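Local coordinates for protein aspartokinase 1, chloroplastic (Arabidopsis thaliana, PDB 2CDQ) that catalyses the ATP-dependent phosphorylation of L-aspartate, the first step towards lysine, threonine, methionine and isoleucine, with lysine and S-adenosylmethionine as allosteric effectors, at residues V341-L352 and E379-P388; F357-L368 and H403-A412. All blocks are in the same frame, centred on the assembly; numbering follows the deposited sequence.

Contact 1: V341-L352 and E379-P388; sequences VTMLDIASTRML and EVSISLTLDP. With LYS (lysine), chain G; SAM (S-adenosylmethionine), chain F.
I346 and I382 face each other in an antiparallel hydrogen-bonded pair, I346 N to I382 O and I382 N to I346 O both 2.8 Å. On the face they share with L344 and L384, the two isoleucine side chains lie side by side and point the same way. This face is apolar because helices 357-367 and 398-408 pack on it (V361 on I382, F365 on L384, L408 on L344), and beta-branched isoleucine also suits an extended strand. The strands 341-347 and 381-386 are the central pair of the four-stranded sheet of an ACT domain, with the order 2-3-1-4 of its beta-alpha-beta-beta-alpha-beta fold. D345, S381 and S383 lie on the other face, turned to the second subunit. D345 OD1 is 3.0 Å from S383 OG and forms a salt bridge with K459 of the second subunit, while S383 OG accepts from A457 N of that subunit.

Beyond the strand, M351 reaches back over the start of 379-388. Its CB is 3.8 Å from CD of the bound lysine, and CG touches that same CD and V380 CA. SD is 3.4 Å from the lysine CD and 3.6 Å from S381 N. The bend at chi3 (72°) then turns CE onto I382 CG2, at 3.7 Å. Unbranched and flexible, methionine can line the aliphatic stem of the effector and still reach the core. At the far end, D387 CB lies 3.3 Å from the adenine N6 of S-adenosylmethionine, and D387 OD2 is hydrogen-bonded to S371 OG and W392 NE1.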
loop_
_atom_site.group_PDB
_atom_site.type_symbol
_atom_site.label_atom_id
_atom_site.label_comp_id
_atom_site.label_asym_id
_atom_site.label_seq_id
_atom_site.Cartn_x
_atom_site.Cartn_y
_atom_site.Cartn_z
ATOM N N VAL A 341 1.204 -17.431 -2.240
ATOM C CA VAL A 341 1.884 -16.172 -1.976
ATOM C C VAL A 341 2.240 -16.050 -0.503
ATOM O O VAL A 341 1.597 -16.652 0.362
ATOM C CB VAL A 341 1.072 -14.932 -2.449
ATOM C CG1 VAL A 341 0.813 -15.004 -3.954
ATOM C CG2 VAL A 341 -0.240 -14.775 -1.659
ATOM N N THR A 342 3.282 -15.271 -0.241
ATOM C CA THR A 342 3.743 -15.007 1.107
ATOM C C THR A 342 3.333 -13.591 1.489
ATOM O O THR A 342 3.633 -12.635 0.767
ATOM C CB THR A 342 5.264 -15.175 1.183
ATOM O OG1 THR A 342 5.598 -16.530 0.857
ATOM C CG2 THR A 342 5.794 -14.830 2.574
ATOM N N MET A 343 2.636 -13.470 2.616
ATOM C CA MET A 343 2.144 -12.183 3.100
ATOM C C MET A 343 2.888 -11.745 4.349
ATOM O O MET A 343 3.173 -12.564 5.226
ATOM C CB MET A 343 0.637 -12.250 3.378
ATOM C CG MET A 343 0.075 -11.032 4.105
ATOM S SD MET A 343 -1.725 -10.960 4.158
ATOM C CE MET A 343 -2.128 -12.293 5.286
ATOM N N LEU A 344 3.199 -10.451 4.417
ATOM C CA LEU A 344 3.843 -9.860 5.590
ATOM C C LEU A 344 2.996 -8.766 6.204
ATOM O O LEU A 344 2.381 -7.979 5.487
ATOM C CB LEU A 344 5.229 -9.302 5.254
ATOM C CG LEU A 344 6.355 -10.333 5.160
ATOM C CD1 LEU A 344 6.647 -10.619 3.707
ATOM C CD2 LEU A 344 7.598 -9.827 5.859
ATOM N N ASP A 345 2.974 -8.730 7.534
ATOM C CA ASP A 345 2.276 -7.691 8.285
ATOM C C ASP A 345 3.264 -6.911 9.149
ATOM O O ASP A 345 4.043 -7.496 9.904
ATOM C CB ASP A 345 1.179 -8.315 9.148
ATOM C CG ASP A 345 0.386 -7.285 9.929
ATOM O OD1 ASP A 345 -0.076 -6.289 9.330
ATOM O OD2 ASP A 345 0.211 -7.484 11.150
ATOM N N ILE A 346 3.230 -5.589 9.028
ATOM C CA ILE A 346 4.196 -4.720 9.694
ATOM C C ILE A 346 3.446 -3.671 10.521
ATOM O O ILE A 346 2.942 -2.686 9.973
ATOM C CB ILE A 346 5.135 -4.042 8.649
ATOM C CG1 ILE A 346 5.922 -5.096 7.870
ATOM C CG2 ILE A 346 6.094 -3.055 9.304
ATOM C CD1 ILE A 346 6.346 -4.642 6.501
ATOM N N ALA A 347 3.371 -3.884 11.836
ATOM C CA ALA A 347 2.588 -3.006 12.716
ATOM C C ALA A 347 3.430 -2.161 13.658
ATOM O O ALA A 347 4.308 -2.678 14.344
ATOM C CB ALA A 347 1.571 -3.814 13.514
ATOM N N SER A 348 3.147 -0.861 13.689
ATOM C CA SER A 348 3.780 0.057 14.637
ATOM C C SER A 348 2.863 1.234 14.961
ATOM O O SER A 348 2.246 1.802 14.066
ATOM C CB SER A 348 5.122 0.568 14.094
ATOM O OG SER A 348 5.707 1.519 14.972
ATOM N N THR A 349 2.787 1.604 16.238
ATOM C CA THR A 349 1.982 2.758 16.667
ATOM C C THR A 349 2.609 4.088 16.216
ATOM O O THR A 349 1.929 5.116 16.153
ATOM C CB THR A 349 1.773 2.782 18.210
ATOM O OG1 THR A 349 3.034 2.951 18.875
ATOM C CG2 THR A 349 1.098 1.496 18.702
ATOM N N ARG A 350 3.902 4.042 15.893
ATOM C CA ARG A 350 4.693 5.227 15.558
ATOM C C ARG A 350 4.471 5.770 14.149
ATOM O O ARG A 350 4.758 6.941 13.890
ATOM C CB ARG A 350 6.187 4.938 15.730
ATOM C CG ARG A 350 6.658 4.767 17.161
ATOM C CD ARG A 350 8.172 4.851 17.205
ATOM N NE ARG A 350 8.733 4.115 18.337
ATOM C CZ ARG A 350 8.898 4.619 19.557
ATOM N NH1 ARG A 350 8.537 5.870 19.825
ATOM N NH2 ARG A 350 9.425 3.866 20.514
ATOM N N MET A 351 3.981 4.930 13.239
ATOM C CA MET A 351 3.817 5.341 11.842
ATOM C C MET A 351 2.669 6.334 11.610
ATOM O O MET A 351 2.684 7.072 10.628
ATOM C CB MET A 351 3.698 4.124 10.911
ATOM C CG MET A 351 2.436 3.290 11.082
ATOM S SD MET A 351 2.265 2.026 9.811
ATOM C CE MET A 351 3.530 0.853 10.295
ATOM N N LEU A 352 1.688 6.351 12.511
ATOM C CA LEU A 352 0.556 7.268 12.394
ATOM C C LEU A 352 1.014 8.703 12.654
ATOM O O LEU A 352 1.202 9.114 13.802
ATOM C CB LEU A 352 -0.581 6.867 13.349
ATOM C CG LEU A 352 -2.010 7.358 13.062
ATOM C CD1 LEU A 352 -2.986 6.760 14.058
ATOM C CD2 LEU A 352 -2.138 8.877 13.061
ATOM N N GLU A 379 -4.357 2.178 10.181
ATOM C CA GLU A 379 -3.846 3.363 10.894
ATOM C C GLU A 379 -2.471 3.141 11.520
ATOM O O GLU A 379 -1.685 4.079 11.628
ATOM C CB GLU A 379 -4.829 3.857 11.967
ATOM C CG GLU A 379 -6.271 4.075 11.495
ATOM C CD GLU A 379 -6.439 5.237 10.526
ATOM O OE1 GLU A 379 -5.526 6.087 10.410
ATOM O OE2 GLU A 379 -7.504 5.299 9.874
ATOM N N VAL A 380 -2.188 1.905 11.927
ATOM C CA VAL A 380 -0.911 1.571 12.580
ATOM C C VAL A 380 -0.220 0.336 11.998
ATOM O O VAL A 380 0.592 -0.309 12.671
ATOM C CB VAL A 380 -1.069 1.367 14.113
ATOM C CG1 VAL A 380 -1.439 2.666 14.787
ATOM C CG2 VAL A 380 -2.087 0.268 14.422
ATOM N N SER A 381 -0.545 -0.001 10.757
ATOM C CA SER A 381 0.069 -1.157 10.122
ATOM C C SER A 381 0.128 -1.021 8.617
ATOM O O SER A 381 -0.700 -0.337 8.001
ATOM C CB SER A 381 -0.658 -2.454 10.498
ATOM O OG SER A 381 -1.887 -2.593 9.801
ATOM N N ILE A 382 1.127 -1.670 8.040
ATOM C CA ILE A 382 1.175 -1.871 6.604
ATOM C C ILE A 382 1.371 -3.363 6.302
ATOM O O ILE A 382 2.221 -4.025 6.895
ATOM C CB ILE A 382 2.138 -0.859 5.853
ATOM C CG1 ILE A 382 2.826 -1.495 4.645
ATOM C CG2 ILE A 382 3.168 -0.230 6.802
ATOM C CD1 ILE A 382 4.267 -1.883 4.909
ATOM N N SER A 383 0.521 -3.888 5.426
ATOM C CA SER A 383 0.550 -5.292 5.045
ATOM C C SER A 383 0.880 -5.387 3.571
ATOM O O SER A 383 0.515 -4.512 2.785
ATOM C CB SER A 383 -0.796 -5.946 5.322
ATOM O OG SER A 383 -1.258 -5.606 6.617
ATOM N N LEU A 384 1.585 -6.445 3.203
ATOM C CA LEU A 384 2.072 -6.590 1.845
ATOM C C LEU A 384 2.245 -8.042 1.480
ATOM O O LEU A 384 2.294 -8.915 2.345
ATOM C CB LEU A 384 3.389 -5.830 1.644
ATOM C CG LEU A 384 4.614 -6.141 2.510
ATOM C CD1 LEU A 384 5.427 -7.289 1.943
ATOM C CD2 LEU A 384 5.465 -4.898 2.612
ATOM N N THR A 385 2.360 -8.283 0.183
ATOM C CA THR A 385 2.448 -9.625 -0.340
ATOM C C THR A 385 3.632 -9.640 -1.303
ATOM O O THR A 385 3.864 -8.666 -2.011
ATOM C CB THR A 385 1.093 -10.015 -0.991
ATOM O OG1 THR A 385 0.700 -11.324 -0.566
ATOM C CG2 THR A 385 1.135 -9.946 -2.492
ATOM N N LEU A 386 4.417 -10.712 -1.293
ATOM C CA LEU A 386 5.624 -10.771 -2.129
ATOM C C LEU A 386 5.305 -11.322 -3.505
ATOM O O LEU A 386 4.456 -12.199 -3.629
ATOM C CB LEU A 386 6.706 -11.626 -1.468
ATOM C CG LEU A 386 7.089 -11.221 -0.048
ATOM C CD1 LEU A 386 7.982 -12.273 0.585
ATOM C CD2 LEU A 386 7.757 -9.863 -0.053
ATOM N N ASP A 387 5.981 -10.811 -4.533
ATOM C CA ASP A 387 5.795 -11.300 -5.905
ATOM C C ASP A 387 5.610 -12.816 -5.909
ATOM O O ASP A 387 6.340 -13.526 -5.208
ATOM C CB ASP A 387 7.005 -10.949 -6.774
ATOM C CG ASP A 387 6.904 -9.578 -7.424
ATOM O OD1 ASP A 387 5.842 -8.924 -7.339
ATOM O OD2 ASP A 387 7.904 -9.159 -8.044
ATOM N N PRO A 388 4.630 -13.323 -6.680
ATOM C CA PRO A 388 4.475 -14.777 -6.784
ATOM C C PRO A 388 5.755 -15.385 -7.337
ATOM O O PRO A 388 6.409 -14.765 -8.179
ATOM C CB PRO A 388 3.328 -14.941 -7.788
ATOM C CG PRO A 388 2.578 -13.651 -7.739
ATOM C CD PRO A 388 3.624 -12.602 -7.482
HETATM N N LYS G . 5.598 6.877 7.654
HETATM C CA LYS G . 4.405 6.731 6.798
HETATM C C LYS G . 4.501 7.855 5.791
HETATM O O LYS G . 5.592 8.362 5.492
HETATM C CB LYS G . 3.125 6.861 7.635
HETATM C CG LYS G . 1.929 6.032 7.126
HETATM C CD LYS G . 1.980 4.573 7.543
HETATM C CE LYS G . 0.789 3.770 6.985
HETATM N NZ LYS G . -0.556 4.167 7.532
HETATM O OXT LYS G . 3.488 8.285 5.260
HETATM N N SAM F . 20.712 -12.401 -0.574
HETATM C CA SAM F . 20.349 -12.514 -1.984
HETATM C C SAM F . 20.841 -11.328 -2.818
HETATM O O SAM F . 21.281 -11.492 -3.959
HETATM O OXT SAM F . 20.805 -10.179 -2.375
HETATM C CB SAM F . 18.838 -12.679 -2.128
HETATM C CG SAM F . 18.370 -13.215 -3.486
HETATM S SD SAM F . 17.302 -12.027 -4.335
HETATM C CE SAM F . 15.769 -12.183 -3.385
HETATM C "C5'" SAM F . 16.912 -12.740 -5.966
HETATM C "C4'" SAM F . 16.572 -14.231 -6.063
HETATM O "O4'" SAM F . 15.408 -14.553 -5.331
HETATM C "C3'" SAM F . 16.293 -14.646 -7.500
HETATM O "O3'" SAM F . 16.980 -15.848 -7.756
HETATM C "C2'" SAM F . 14.798 -14.889 -7.591
HETATM O "O2'" SAM F . 14.494 -16.035 -8.362
HETATM C "C1'" SAM F . 14.386 -15.112 -6.147
HETATM N N9 SAM F . 13.081 -14.508 -5.797
HETATM C C8 SAM F . 11.950 -15.198 -5.445
HETATM N N7 SAM F . 10.962 -14.321 -5.167
HETATM C C5 SAM F . 11.445 -13.073 -5.327
HETATM C C6 SAM F . 10.864 -11.816 -5.175
HETATM N N6 SAM F . 9.593 -11.695 -4.802
HETATM N N1 SAM F . 11.620 -10.688 -5.418
HETATM C C2 SAM F . 12.941 -10.809 -5.809
HETATM N N3 SAM F . 13.509 -12.061 -5.958
HETATM C C4 SAM F . 12.777 -13.174 -5.720
HETATM O O HOH W 1 4.868 -14.551 -2.418
#

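Contact 2: F357-L368 and H403-A412. With LYS (lysine), chain G.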
loop_
_atom_site.group_PDB
_atom_site.type_symbol
_atom_site.label_atom_id
_atom_site.label_comp_id
_atom_site.label_asym_id
_atom_site.label_seq_id
_atom_site.Cartn_x
_atom_site.Cartn_y
_atom_site.Cartn_z
ATOM N N PHE A 357 8.210 6.300 7.386
ATOM C CA PHE A 357 8.067 4.890 7.779
ATOM C C PHE A 357 7.914 3.999 6.549
ATOM O O PHE A 357 8.537 2.938 6.467
ATOM C CB PHE A 357 6.904 4.664 8.752
ATOM C CG PHE A 357 7.078 3.455 9.618
ATOM C CD1 PHE A 357 7.542 3.584 10.926
ATOM C CD2 PHE A 357 6.799 2.181 9.128
ATOM C CE1 PHE A 357 7.718 2.464 11.740
ATOM C CE2 PHE A 357 6.976 1.055 9.929
ATOM C CZ PHE A 357 7.434 1.197 11.241
ATOM N N LEU A 358 7.096 4.434 5.590
ATOM C CA LEU A 358 6.979 3.719 4.323
ATOM C C LEU A 358 8.312 3.665 3.575
ATOM O O LEU A 358 8.664 2.624 3.009
ATOM C CB LEU A 358 5.891 4.318 3.428
ATOM C CG LEU A 358 4.471 3.727 3.414
ATOM C CD1 LEU A 358 4.389 2.342 4.067
ATOM C CD2 LEU A 358 3.482 4.669 4.064
ATOM N N ALA A 359 9.050 4.780 3.591
ATOM C CA ALA A 359 10.360 4.885 2.923
ATOM C C ALA A 359 11.368 3.865 3.455
ATOM O O ALA A 359 12.098 3.237 2.685
ATOM C CB ALA A 359 10.915 6.304 3.040
ATOM N N LYS A 360 11.385 3.697 4.774
ATOM C CA LYS A 360 12.282 2.752 5.422
ATOM C C LYS A 360 11.880 1.300 5.152
ATOM O O LYS A 360 12.733 0.470 4.821
ATOM C CB LYS A 360 12.342 3.021 6.929
ATOM C CG LYS A 360 13.455 2.270 7.653
ATOM C CD LYS A 360 14.825 2.896 7.393
ATOM C CE LYS A 360 15.945 2.019 7.932
ATOM N NZ LYS A 360 16.101 0.786 7.111
ATOM N N VAL A 361 10.584 1.004 5.294
ATOM C CA VAL A 361 10.051 -0.350 5.095
ATOM C C VAL A 361 10.461 -0.915 3.738
ATOM O O VAL A 361 11.015 -2.010 3.660
ATOM C CB VAL A 361 8.509 -0.394 5.246
ATOM C CG1 VAL A 361 7.954 -1.722 4.755
ATOM C CG2 VAL A 361 8.114 -0.172 6.691
ATOM N N PHE A 362 10.208 -0.153 2.679
ATOM C CA PHE A 362 10.503 -0.603 1.329
ATOM C C PHE A 362 11.971 -0.431 0.934
ATOM O O PHE A 362 12.431 -1.009 -0.055
ATOM C CB PHE A 362 9.544 0.054 0.346
ATOM C CG PHE A 362 8.119 -0.368 0.552
ATOM C CD1 PHE A 362 7.201 0.499 1.141
ATOM C CD2 PHE A 362 7.702 -1.649 0.198
ATOM C CE1 PHE A 362 5.890 0.112 1.345
ATOM C CE2 PHE A 362 6.396 -2.048 0.401
ATOM C CZ PHE A 362 5.484 -1.169 0.973
ATOM N N SER A 363 12.707 0.349 1.718
ATOM C CA SER A 363 14.147 0.407 1.561
ATOM C C SER A 363 14.765 -0.933 1.954
ATOM O O SER A 363 15.636 -1.442 1.253
ATOM C CB SER A 363 14.747 1.530 2.395
ATOM O OG SER A 363 16.137 1.600 2.165
ATOM N N ILE A 364 14.299 -1.496 3.072
ATOM C CA ILE A 364 14.740 -2.810 3.538
ATOM C C ILE A 364 14.591 -3.844 2.430
ATOM O O ILE A 364 15.551 -4.550 2.096
ATOM C CB ILE A 364 13.963 -3.259 4.795
ATOM C CG1 ILE A 364 14.422 -2.450 6.013
ATOM C CG2 ILE A 364 14.141 -4.758 5.045
ATOM C CD1 ILE A 364 13.440 -2.460 7.177
ATOM N N PHE A 365 13.392 -3.914 1.854
ATOM C CA PHE A 365 13.115 -4.827 0.750
ATOM C C PHE A 365 14.084 -4.620 -0.424
ATOM O O PHE A 365 14.625 -5.592 -0.953
ATOM C CB PHE A 365 11.652 -4.716 0.307
ATOM C CG PHE A 365 10.683 -5.393 1.241
ATOM C CD1 PHE A 365 9.993 -4.659 2.201
ATOM C CD2 PHE A 365 10.462 -6.767 1.165
ATOM C CE1 PHE A 365 9.090 -5.280 3.071
ATOM C CE2 PHE A 365 9.563 -7.397 2.033
ATOM C CZ PHE A 365 8.877 -6.650 2.988
ATOM N N GLU A 366 14.311 -3.359 -0.804
ATOM C CA GLU A 366 15.225 -3.003 -1.908
ATOM C C GLU A 366 16.671 -3.438 -1.641
ATOM O O GLU A 366 17.363 -3.930 -2.540
ATOM C CB GLU A 366 15.175 -1.495 -2.187
ATOM C CG GLU A 366 16.014 -1.052 -3.381
ATOM C CD GLU A 366 16.154 0.463 -3.479
ATOM O OE1 GLU A 366 16.274 1.136 -2.424
ATOM O OE2 GLU A 366 16.160 0.983 -4.618
ATOM N N GLU A 367 17.114 -3.248 -0.400
ATOM C CA GLU A 367 18.446 -3.669 0.028
ATOM C C GLU A 367 18.569 -5.190 0.083
ATOM O O GLU A 367 19.668 -5.724 -0.027
ATOM C CB GLU A 367 18.811 -3.040 1.381
ATOM C CG GLU A 367 19.174 -1.556 1.302
ATOM C CD GLU A 367 20.351 -1.288 0.364
ATOM O OE1 GLU A 367 21.511 -1.577 0.748
ATOM O OE2 GLU A 367 20.115 -0.785 -0.760
ATOM N N LEU A 368 17.442 -5.880 0.245
ATOM C CA LEU A 368 17.435 -7.342 0.288
ATOM C C LEU A 368 17.008 -7.990 -1.034
ATOM O O LEU A 368 16.781 -9.207 -1.096
ATOM C CB LEU A 368 16.588 -7.849 1.459
ATOM C CG LEU A 368 17.368 -8.193 2.734
ATOM C CD1 LEU A 368 17.852 -6.936 3.475
ATOM C CD2 LEU A 368 16.504 -9.060 3.636
ATOM N N HIS A 403 15.706 -13.086 7.362
ATOM C CA HIS A 403 16.461 -11.847 7.266
ATOM C C HIS A 403 15.549 -10.630 7.046
ATOM O O HIS A 403 15.787 -9.567 7.629
ATOM C CB HIS A 403 17.511 -11.944 6.159
ATOM C CG HIS A 403 18.689 -11.042 6.364
ATOM N ND1 HIS A 403 19.987 -11.514 6.399
ATOM C CD2 HIS A 403 18.767 -9.699 6.558
ATOM C CE1 HIS A 403 20.813 -10.500 6.595
ATOM N NE2 HIS A 403 20.097 -9.388 6.697
ATOM N N VAL A 404 14.514 -10.779 6.217
ATOM C CA VAL A 404 13.550 -9.693 6.000
ATOM C C VAL A 404 12.866 -9.345 7.317
ATOM O O VAL A 404 12.799 -8.178 7.705
ATOM C CB VAL A 404 12.452 -10.051 4.974
ATOM C CG1 VAL A 404 11.727 -8.797 4.533
ATOM C CG2 VAL A 404 13.028 -10.740 3.771
ATOM N N VAL A 405 12.364 -10.380 7.990
ATOM C CA VAL A 405 11.668 -10.244 9.265
ATOM C C VAL A 405 12.554 -9.559 10.314
ATOM O O VAL A 405 12.122 -8.599 10.960
ATOM C CB VAL A 405 11.125 -11.620 9.773
ATOM C CG1 VAL A 405 10.460 -11.493 11.137
ATOM C CG2 VAL A 405 10.139 -12.215 8.770
ATOM N N GLU A 406 13.791 -10.031 10.460
ATOM C CA GLU A 406 14.729 -9.452 11.426
ATOM C C GLU A 406 14.982 -7.977 11.176
ATOM O O GLU A 406 15.027 -7.174 12.116
ATOM C CB GLU A 406 16.060 -10.183 11.389
ATOM C CG GLU A 406 16.131 -11.388 12.282
ATOM C CD GLU A 406 17.523 -11.966 12.302
ATOM O OE1 GLU A 406 17.724 -13.034 11.679
ATOM O OE2 GLU A 406 18.420 -11.335 12.914
ATOM N N GLU A 407 15.157 -7.628 9.906
ATOM C CA GLU A 407 15.392 -6.241 9.532
ATOM C C GLU A 407 14.181 -5.368 9.843
ATOM O O GLU A 407 14.326 -4.281 10.407
ATOM C CB GLU A 407 15.821 -6.129 8.064
ATOM C CG GLU A 407 17.292 -6.494 7.823
ATOM C CD GLU A 407 18.250 -5.794 8.790
ATOM O OE1 GLU A 407 18.165 -4.554 8.937
ATOM O OE2 GLU A 407 19.089 -6.488 9.407
ATOM N N LEU A 408 12.994 -5.866 9.498
ATOM C CA LEU A 408 11.741 -5.174 9.781
ATOM C C LEU A 408 11.444 -5.134 11.284
ATOM O O LEU A 408 10.831 -4.177 11.781
ATOM C CB LEU A 408 10.576 -5.830 9.025
ATOM C CG LEU A 408 10.498 -5.691 7.499
ATOM C CD1 LEU A 408 9.466 -6.652 6.945
ATOM C CD2 LEU A 408 10.183 -4.267 7.064
ATOM N N GLU A 409 11.898 -6.163 11.999
ATOM C CA GLU A 409 11.626 -6.309 13.431
ATOM C C GLU A 409 12.354 -5.259 14.280
ATOM O O GLU A 409 12.079 -5.115 15.471
ATOM C CB GLU A 409 11.973 -7.727 13.882
ATOM C CG GLU A 409 10.926 -8.374 14.773
ATOM C CD GLU A 409 10.746 -9.860 14.486
ATOM O OE1 GLU A 409 9.580 -10.310 14.410
ATOM O OE2 GLU A 409 11.762 -10.578 14.328
ATOM N N LYS A 410 13.274 -4.529 13.648
ATOM C CA LYS A 410 13.998 -3.429 14.289
ATOM C C LYS A 410 13.130 -2.181 14.404
ATOM O O LYS A 410 13.341 -1.361 15.297
ATOM C CB LYS A 410 15.270 -3.081 13.511
ATOM C CG LYS A 410 16.299 -4.195 13.425
ATOM C CD LYS A 410 17.546 -3.717 12.692
ATOM C CE LYS A 410 18.598 -4.819 12.583
ATOM N NZ LYS A 410 19.886 -4.303 12.036
ATOM N N ILE A 411 12.160 -2.032 13.499
ATOM C CA ILE A 411 11.290 -0.848 13.498
ATOM C C ILE A 411 9.815 -1.135 13.784
ATOM O O ILE A 411 9.048 -0.200 14.034
ATOM C CB ILE A 411 11.407 -0.018 12.188
ATOM C CG1 ILE A 411 11.144 -0.896 10.961
ATOM C CG2 ILE A 411 12.763 0.685 12.111
ATOM C CD1 ILE A 411 10.857 -0.106 9.694
ATOM N N ALA A 412 9.424 -2.412 13.750
ATOM C CA ALA A 412 8.015 -2.798 13.937
ATOM C C ALA A 412 7.796 -4.208 14.504
ATOM O O ALA A 412 8.752 -4.966 14.707
ATOM C CB ALA A 412 7.250 -2.638 12.629
HETATM N N LYS G . 5.598 6.877 7.654
HETATM C CA LYS G . 4.405 6.731 6.798
HETATM C C LYS G . 4.501 7.855 5.791
HETATM O O LYS G . 5.592 8.362 5.492
HETATM C CB LYS G . 3.125 6.861 7.635
HETATM C CG LYS G . 1.929 6.032 7.126
HETATM C CD LYS G . 1.980 4.573 7.543
HETATM C CE LYS G . 0.789 3.770 6.985
HETATM N NZ LYS G . -0.556 4.167 7.532
HETATM O OXT LYS G . 3.488 8.285 5.260
#
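I364 of helix 357-367 meets both E407 and L408 of helix 398-408, at the middle of the helix pair that forms one layer of an ACT domain's alpha/beta sandwich. The axes of segments 357-367 and 403-408 approach to 10.1 Å at 151°, nearly antiparallel, and the contact is mostly of apolar side chains, a few of them resting on backbone atoms. The two branches of I364 divide the work. CG2, anti to the backbone N, rests on E407 CB at 3.7 Å, whereas the longer arm carries CD1 to L408 CD2, also at 3.7 Å. Deeper, towards the sheet, F365 crosses V404 and L408 at about a right angle. Its CE2 comes to 3.6 Å from V404 CG1, and CZ touches L408 CD1. A flat ring suits this place because it spans two aliphatic neighbours on one helix while also reaching L384 and L386 of strand 381-386. L368, just past the helix, closes this end, its CD2 reaching V404 CG2 and the ring of H403.

The outer side is looser and more polar. K360 lends its methylene CG to I411 CD1 at 4.1 Å, and its bent chain puts NZ 6.0 Å from E407 OE1, too far for a salt bridge though the charges are opposite. E407 is instead paired within its own segment, OE2 to K410 NZ at 3.5 Å. Long chains with charged ends fit this outer side: their carbons add to the packing while their ends remain near solvent.

Packing tightens again at buried F357. L408 O accepts from both I411 N and A412 N, I411 CD1 touches both the F357 ring and V361 CG2, and that ring meets I411 O at its edge, CZ to O 3.5 Å.

In the fold
Contact 1 is the middle of the sheet and contact 2 the helix layer lying on it, their centres about 10 Å apart. Their segments alternate along the chain, strand 341-347 leading to helix 357-367 and strand 381-386 to helix 398-408, as the ACT fold requires. F365 CZ of the helix layer touches L384 CD1 (3.7 Å), and A412 CB, just before strand 413-418, touches I346 CG2 (3.5 Å). At one end M351 CE abuts F357 CE2 (3.5 Å), and both contacts border the lysine effector, whose site is completed by D373 O of the second subunit. At the other end, D387 of contact 1 and L368 of contact 2 both belong to the S-adenosylmethionine pocket.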